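Putative nitroreductase (Thermotoga maritima, PDB 1VKW) probably acts as an oxidoreductase and belongs to the FMN-dependent nitroreductase clan of proteins. Local coordinates at residues A[125-130]-A[158-163]; A[153-158]-A[184-189]; A[94-99]-A[115-120]. All coordinates share one frame; numbering follows the deposited sequence.

Interaction 1: residues A[125-130]-A[158-163]; sequences RKRRPI and ALNRQP. With SO4 (sulfate ion), chain C.
The guanidinium of Arg-128 lies nearly flat against the amide of Gln-162, the two planes only 19° apart, with Gln-162 CD 4.0 Å above the guanidinium plane of Arg-128 and displaced toward its rim. From this position NH1 and NH2 of Arg-128 grip one atom end-on, Arg-161 O, each at 3.1 Å and close to the guanidinium plane. Gln-162, extended beyond CG (chi2 156°), offers OE1 to the backbone N of Arg-128 at 2.9 Å, a nearly straight bond on a lone pair. Gln-162 NE2 turns back to Asn-160 O at 2.8 Å, and these two bonds together fix the rotation of the amide. The contact joins two irregular loops at the surface, one leading into helix 130-133 and the other leading from helix 143-153 into strand 165-168. Lys-126 O takes two donors from opposite faces of its plane, Asn-160 ND2 at 3.1 Å and Arg-127 NH1 at 2.9 Å. The Asn-160 amide is inclined 65° to the Arg-127 guanidinium, with OD1 over one face and making no hydrogen bond there. At the guanidinium edge, NH1 and NH2 of Arg-127 both donate to O2 of a sulfate, which Ser-24 and Arg-22 also hold.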
# COMPACT_ATOMS: atom_id res chain seq x y z
N ARG A 125 1.55 -4.22 -16.24
CA ARG A 125 0.94 -3.17 -15.45
C ARG A 125 0.14 -2.29 -16.37
O ARG A 125 0.69 -1.62 -17.24
CB ARG A 125 2.00 -2.33 -14.75
CG ARG A 125 1.61 -1.87 -13.35
CD ARG A 125 2.81 -1.84 -12.46
NE ARG A 125 2.52 -1.91 -11.04
CZ ARG A 125 3.46 -1.92 -10.11
NH1 ARG A 125 4.74 -1.90 -10.46
NH2 ARG A 125 3.14 -1.96 -8.83
N LYS A 126 -1.17 -2.31 -16.19
CA LYS A 126 -2.05 -1.46 -16.97
C LYS A 126 -2.54 -0.36 -16.07
O LYS A 126 -3.14 -0.62 -15.03
CB LYS A 126 -3.20 -2.27 -17.54
CG LYS A 126 -2.76 -3.26 -18.62
CD LYS A 126 -3.96 -3.93 -19.28
CE LYS A 126 -3.67 -4.37 -20.70
NZ LYS A 126 -4.94 -4.49 -21.48
N ARG A 127 -2.28 0.87 -16.48
CA ARG A 127 -2.80 2.02 -15.79
C ARG A 127 -3.20 3.04 -16.82
O ARG A 127 -2.58 3.14 -17.90
CB ARG A 127 -1.77 2.64 -14.83
CG ARG A 127 -1.43 1.80 -13.61
CD ARG A 127 -2.56 1.60 -12.63
NE ARG A 127 -2.11 0.89 -11.43
CZ ARG A 127 -1.91 -0.42 -11.35
NH1 ARG A 127 -2.13 -1.23 -12.38
NH2 ARG A 127 -1.47 -0.95 -10.21
N ARG A 128 -4.23 3.80 -16.48
CA ARG A 128 -4.65 4.92 -17.31
C ARG A 128 -3.57 5.99 -17.24
O ARG A 128 -2.75 6.00 -16.30
CB ARG A 128 -6.01 5.43 -16.83
CG ARG A 128 -7.09 4.36 -16.95
CD ARG A 128 -8.52 4.90 -16.86
NE ARG A 128 -8.80 5.46 -15.56
CZ ARG A 128 -9.33 4.80 -14.54
NH1 ARG A 128 -9.66 3.51 -14.64
NH2 ARG A 128 -9.54 5.44 -13.39
N PRO A 129 -3.55 6.90 -18.22
CA PRO A 129 -2.53 7.95 -18.27
C PRO A 129 -2.53 8.86 -17.04
O PRO A 129 -3.59 9.17 -16.49
CB PRO A 129 -2.92 8.75 -19.52
CG PRO A 129 -3.72 7.82 -20.32
CD PRO A 129 -4.47 6.97 -19.36
N ILE A 130 -1.35 9.27 -16.60
CA ILE A 130 -1.23 10.06 -15.38
C ILE A 130 -2.11 11.30 -15.43
O ILE A 130 -2.71 11.67 -14.41
CB ILE A 130 0.25 10.42 -15.06
CG1 ILE A 130 0.33 11.26 -13.78
CG2 ILE A 130 0.89 11.17 -16.19
CD1 ILE A 130 1.66 11.10 -13.06
N ALA A 158 -9.21 -2.28 -6.15
CA ALA A 158 -10.24 -3.26 -6.45
C ALA A 158 -10.61 -3.23 -7.93
O ALA A 158 -10.99 -2.17 -8.46
CB ALA A 158 -11.47 -2.99 -5.60
N LEU A 159 -10.50 -4.38 -8.59
CA LEU A 159 -10.79 -4.55 -10.02
C LEU A 159 -10.01 -3.61 -10.96
O LEU A 159 -10.44 -3.37 -12.09
CB LEU A 159 -12.30 -4.40 -10.29
CG LEU A 159 -13.23 -5.40 -9.61
CD1 LEU A 159 -14.66 -5.23 -10.15
CD2 LEU A 159 -12.75 -6.82 -9.83
N ASN A 160 -8.85 -3.13 -10.51
CA ASN A 160 -8.06 -2.12 -11.23
C ASN A 160 -8.84 -0.89 -11.69
O ASN A 160 -8.54 -0.27 -12.73
CB ASN A 160 -7.30 -2.74 -12.41
CG ASN A 160 -6.09 -1.89 -12.83
OD1 ASN A 160 -5.47 -1.22 -12.01
ND2 ASN A 160 -5.78 -1.91 -14.13
N ARG A 161 -9.82 -0.47 -10.91
CA ARG A 161 -10.63 0.65 -11.35
C ARG A 161 -9.95 1.99 -11.13
O ARG A 161 -10.38 2.97 -11.71
CB ARG A 161 -12.01 0.63 -10.74
CG ARG A 161 -12.06 0.83 -9.26
CD ARG A 161 -13.40 0.39 -8.70
NE ARG A 161 -13.33 0.07 -7.28
CZ ARG A 161 -14.30 -0.52 -6.60
NH1 ARG A 161 -15.44 -0.84 -7.19
NH2 ARG A 161 -14.12 -0.78 -5.32
N GLN A 162 -8.90 2.02 -10.29
CA GLN A 162 -8.01 3.18 -10.16
C GLN A 162 -8.82 4.43 -9.83
O GLN A 162 -8.76 5.41 -10.57
CB GLN A 162 -7.21 3.40 -11.45
CG GLN A 162 -6.34 2.23 -11.87
CD GLN A 162 -6.03 2.22 -13.37
OE1 GLN A 162 -5.31 3.10 -13.87
NE2 GLN A 162 -6.53 1.22 -14.07
N PRO A 163 -9.58 4.38 -8.74
CA PRO A 163 -10.64 5.36 -8.48
C PRO A 163 -10.16 6.67 -7.83
O PRO A 163 -10.75 7.12 -6.85
CB PRO A 163 -11.57 4.58 -7.53
CG PRO A 163 -10.63 3.70 -6.73
CD PRO A 163 -9.49 3.37 -7.65
S SO4 C . -1.64 -4.80 -10.24
O1 SO4 C . -2.87 -4.93 -11.00
O2 SO4 C . -0.87 -3.70 -10.78
O3 SO4 C . -1.98 -4.59 -8.84
O4 SO4 C . -0.84 -6.02 -10.37

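Interaction 2: residues A[153-158]-A[184-189]; sequences ILAPSA and GIALSH
Leu-154 O accepts hydrogen bonds from Arg-22 NH2 and Arg-127 NH2, so two arginines hold this carbonyl group, and Leu-154 C lies 4.2 Å from His-189 CE1. The imidazole meets the next residue more closely. Ala-155 CB sits over the centre of the His-189 ring, 3.8 Å from the centroid and 11° off the ring normal, a CH-pi contact made over the face, while Ala-155 CA approaches CE1 of His-189 to 3.4 Å. CG of His-189, anti to the carbonyl carbon (chi1 -71°), leads the side chain off the helix toward Ala-155. The ring is held by both nitrogens, NE2 bonded to Glu-85 OE2 of helix 74-93 and ND1 to Met-151 O; two acceptors at one imidazole would be consistent with a positively charged ring. Here the loop that follows helix 143-153 lies in the buried interior against helix 180-198. An alanine in place of His-189 would probably leave Glu-85 OE2 and Met-151 O without these donors and open a gap beneath Ala-155 CB. One turn earlier on the helix, Ile-185 CG2 packs 3.5 Å from Pro-156 CD and 3.9 Å from Ala-155 CB. The same methyl, CG2 of Ile-185, lies 3.4 Å from Pro-156 O, a buried carbonyl oxygen that has no polar partner in the model. Trp-100 of strand 97-101 touches both Pro-156 and Ile-185.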
# COMPACT_ATOMS: atom_id res chain seq x y z
N ILE A 153 -0.08 6.30 -8.52
CA ILE A 153 -0.84 5.63 -9.61
C ILE A 153 -0.53 4.15 -9.73
O ILE A 153 -1.35 3.38 -10.21
CB ILE A 153 -0.57 6.32 -11.01
CG1 ILE A 153 -1.04 7.78 -11.03
CG2 ILE A 153 -1.21 5.53 -12.17
CD1 ILE A 153 -2.27 8.03 -10.24
N LEU A 154 0.66 3.74 -9.31
CA LEU A 154 1.01 2.32 -9.32
C LEU A 154 0.34 1.53 -8.19
O LEU A 154 0.51 0.32 -8.11
CB LEU A 154 2.54 2.13 -9.29
CG LEU A 154 3.27 2.75 -10.49
CD1 LEU A 154 4.76 2.73 -10.32
CD2 LEU A 154 2.86 2.08 -11.81
N ALA A 155 -0.42 2.20 -7.33
CA ALA A 155 -1.14 1.52 -6.26
C ALA A 155 -2.13 0.53 -6.85
O ALA A 155 -2.62 0.74 -7.96
CB ALA A 155 -1.90 2.54 -5.38
N PRO A 156 -2.42 -0.55 -6.12
CA PRO A 156 -3.46 -1.46 -6.54
C PRO A 156 -4.81 -0.86 -6.18
O PRO A 156 -4.90 0.06 -5.35
CB PRO A 156 -3.18 -2.71 -5.70
CG PRO A 156 -2.60 -2.18 -4.43
CD PRO A 156 -1.79 -0.97 -4.85
N SER A 157 -5.84 -1.36 -6.85
CA SER A 157 -7.21 -0.97 -6.55
C SER A 157 -8.12 -2.14 -6.90
O SER A 157 -7.81 -2.90 -7.82
CB SER A 157 -7.60 0.29 -7.33
OG SER A 157 -7.45 0.12 -8.73
N ALA A 158 -9.21 -2.28 -6.15
CA ALA A 158 -10.24 -3.26 -6.45
C ALA A 158 -10.61 -3.23 -7.93
O ALA A 158 -10.99 -2.17 -8.46
CB ALA A 158 -11.47 -2.99 -5.60
N GLY A 184 -7.29 4.87 0.75
CA GLY A 184 -6.28 4.61 1.76
C GLY A 184 -5.02 4.00 1.17
O GLY A 184 -3.92 4.37 1.55
N ILE A 185 -5.20 3.04 0.25
CA ILE A 185 -4.08 2.39 -0.43
C ILE A 185 -3.22 3.42 -1.17
O ILE A 185 -2.00 3.47 -0.97
CB ILE A 185 -4.62 1.28 -1.40
CG1 ILE A 185 -5.19 0.09 -0.60
CG2 ILE A 185 -3.51 0.75 -2.31
CD1 ILE A 185 -5.94 -0.92 -1.44
N ALA A 186 -3.85 4.24 -2.00
CA ALA A 186 -3.14 5.27 -2.75
C ALA A 186 -2.48 6.29 -1.81
O ALA A 186 -1.35 6.73 -2.05
CB ALA A 186 -4.08 5.98 -3.71
N LEU A 187 -3.19 6.64 -0.74
CA LEU A 187 -2.68 7.61 0.23
C LEU A 187 -1.41 7.11 0.90
O LEU A 187 -0.50 7.90 1.18
CB LEU A 187 -3.75 7.93 1.27
CG LEU A 187 -3.49 9.05 2.28
CD1 LEU A 187 -3.51 10.40 1.60
CD2 LEU A 187 -4.54 8.98 3.39
N SER A 188 -1.34 5.80 1.14
CA SER A 188 -0.13 5.17 1.69
C SER A 188 1.07 5.36 0.78
O SER A 188 2.17 5.66 1.26
CB SER A 188 -0.35 3.68 1.99
OG SER A 188 -0.31 2.88 0.82
N HIS A 189 0.88 5.20 -0.53
CA HIS A 189 1.96 5.43 -1.49
C HIS A 189 2.44 6.87 -1.50
O HIS A 189 3.64 7.14 -1.55
CB HIS A 189 1.54 5.03 -2.92
CG HIS A 189 1.42 3.55 -3.12
ND1 HIS A 189 1.81 2.92 -4.29
CD2 HIS A 189 0.95 2.58 -2.31
CE1 HIS A 189 1.57 1.63 -4.18
NE2 HIS A 189 1.05 1.39 -2.99

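Interaction 3: residues A[94-99]-A[115-120]; sequences QGFGTC and FGYPRT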
# COMPACT_ATOMS: atom_id res chain seq x y z
N GLN A 94 10.32 -7.72 1.34
CA GLN A 94 10.83 -9.01 1.83
C GLN A 94 10.82 -10.08 0.73
O GLN A 94 11.31 -11.19 0.95
CB GLN A 94 10.03 -9.48 3.06
CG GLN A 94 10.11 -8.55 4.27
CD GLN A 94 11.50 -8.47 4.89
OE1 GLN A 94 11.94 -9.40 5.56
NE2 GLN A 94 12.18 -7.35 4.68
N GLY A 95 10.26 -9.75 -0.43
CA GLY A 95 10.29 -10.64 -1.60
C GLY A 95 9.02 -11.43 -1.85
O GLY A 95 9.00 -12.33 -2.69
N PHE A 96 7.95 -11.09 -1.13
CA PHE A 96 6.68 -11.82 -1.23
C PHE A 96 5.74 -11.22 -2.25
O PHE A 96 5.60 -9.99 -2.34
CB PHE A 96 5.97 -11.85 0.13
CG PHE A 96 6.69 -12.64 1.16
CD1 PHE A 96 6.69 -14.03 1.12
CD2 PHE A 96 7.39 -12.00 2.18
CE1 PHE A 96 7.36 -14.77 2.07
CE2 PHE A 96 8.07 -12.74 3.14
CZ PHE A 96 8.05 -14.13 3.09
N GLY A 97 5.07 -12.08 -3.00
CA GLY A 97 3.95 -11.67 -3.84
C GLY A 97 2.75 -11.41 -2.95
O GLY A 97 2.63 -12.01 -1.89
N THR A 98 1.89 -10.49 -3.36
CA THR A 98 0.67 -10.19 -2.61
C THR A 98 -0.50 -10.05 -3.57
O THR A 98 -0.31 -9.85 -4.77
CB THR A 98 0.82 -8.88 -1.78
OG1 THR A 98 1.19 -7.78 -2.63
CG2 THR A 98 1.95 -8.97 -0.78
N CYS A 99 -1.71 -10.15 -3.02
CA CYS A 99 -2.93 -9.84 -3.75
C CYS A 99 -4.05 -9.49 -2.76
O CYS A 99 -4.30 -10.22 -1.80
CB CYS A 99 -3.33 -11.00 -4.66
SG CYS A 99 -4.90 -10.79 -5.55
N PHE A 115 -0.45 -13.64 0.54
CA PHE A 115 0.95 -13.43 0.17
C PHE A 115 1.76 -14.72 0.15
O PHE A 115 1.35 -15.74 0.70
CB PHE A 115 1.60 -12.40 1.10
CG PHE A 115 1.72 -12.86 2.53
CD1 PHE A 115 0.60 -12.91 3.36
CD2 PHE A 115 2.96 -13.22 3.06
CE1 PHE A 115 0.71 -13.32 4.68
CE2 PHE A 115 3.07 -13.63 4.38
CZ PHE A 115 1.94 -13.68 5.19
N GLY A 116 2.92 -14.65 -0.50
CA GLY A 116 3.81 -15.80 -0.65
C GLY A 116 4.80 -15.55 -1.78
O GLY A 116 4.85 -14.46 -2.33
N TYR A 117 5.58 -16.57 -2.12
CA TYR A 117 6.59 -16.43 -3.16
C TYR A 117 5.99 -16.62 -4.55
O TYR A 117 5.32 -17.62 -4.80
CB TYR A 117 7.72 -17.44 -2.92
CG TYR A 117 8.50 -17.14 -1.67
CD1 TYR A 117 9.22 -15.95 -1.56
CD2 TYR A 117 8.49 -18.01 -0.59
CE1 TYR A 117 9.93 -15.65 -0.41
CE2 TYR A 117 9.20 -17.72 0.57
CZ TYR A 117 9.92 -16.53 0.65
OH TYR A 117 10.63 -16.22 1.79
N PRO A 118 6.21 -15.66 -5.45
CA PRO A 118 5.72 -15.77 -6.82
C PRO A 118 6.26 -16.99 -7.56
O PRO A 118 7.46 -17.28 -7.48
CB PRO A 118 6.23 -14.49 -7.48
CG PRO A 118 6.47 -13.55 -6.37
CD PRO A 118 6.94 -14.40 -5.24
N ARG A 119 5.38 -17.68 -8.27
CA ARG A 119 5.77 -18.75 -9.19
C ARG A 119 6.48 -18.12 -10.39
O ARG A 119 7.42 -18.70 -10.94
CB ARG A 119 4.54 -19.53 -9.65
CG ARG A 119 4.82 -20.81 -10.43
CD ARG A 119 3.71 -21.85 -10.27
NE ARG A 119 3.84 -23.00 -11.16
CZ ARG A 119 3.41 -23.06 -12.42
NH1 ARG A 119 2.82 -22.02 -13.00
NH2 ARG A 119 3.58 -24.18 -13.12
N THR A 120 6.04 -16.91 -10.76
CA THR A 120 6.53 -16.20 -11.94
C THR A 120 7.19 -14.88 -11.55
O THR A 120 6.81 -14.26 -10.55
CB THR A 120 5.36 -15.90 -12.90
OG1 THR A 120 4.54 -17.06 -13.07
CG2 THR A 120 5.87 -15.59 -14.30
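Backbone pairing, aromatic contacts and small van der Waals contacts join Phe-96, Gly-97 and Thr-98 to the chain from Phe-115 to Pro-118. Gly-97 and Gly-116 form an antiparallel hydrogen-bonded pair. Gly-116 N donates to Gly-97 O at 3.0 Å, and the return bond from Gly-97 N to Gly-116 O is modelled as very short, so its exact length is doubtful. Thr-98 and Phe-115 follow as a non-hydrogen-bonded pair, and Phe-115 CA comes 3.0 Å from Gly-97 O in a CA-H...O contact.

The aromatic part is a cluster of three rings centred on Phe-96. Phe-115 meets it T-shaped, its edge toward the Phe-96 face, with centroids 5.8 Å apart and planes at 89°. Tyr-117 makes an offset stack with it instead, centroids 4.7 Å apart and planes inclined by 30°; CE1 of Phe-96 lies over the Tyr-117 ring near its rim, 3.4 Å from Tyr-117 CZ.

Smaller van der Waals contacts flank the pairing. Thr-98 CG2 touches Phe-115 CB at 3.9 Å, and the Pro-118 ring rests on the backbone of Gly-97, with Pro-118 CD 3.7 Å from Gly-97 N.

The two strands form a beta hairpin, with 97-101 at the border of a four-stranded antiparallel sheet and 112-116 between it and strand 64-67. Gly-95 closes helix 74-93 in a Schellman motif; Leu-91 of that helix packs on Phe-96, Thr-98 and Phe-115, while Val-37 of helix 35-43 touches Phe-96.

How the interactions relate
Interactions 1 and 2 share Ala-158 and touch directly: Arg-127 NE reaches Ile-153 O, and Gln-162 N reaches Ser-157 OG, so a single loop between helix 143-153 and strand 165-168 serves both. Its later part meets another loop at the surface through polar groups and a sulfate, whereas its earlier part packs in the core against helix 180-198, mainly by apolar and CH-pi contacts. Interaction 3 stands apart, about 21 Å and 18 Å, centre to centre, from interactions 1 and 2. It too is buried, but it joins two strands of one sheet by backbone bonds and aromatic rings. Helix 74-93 borders both buried contacts.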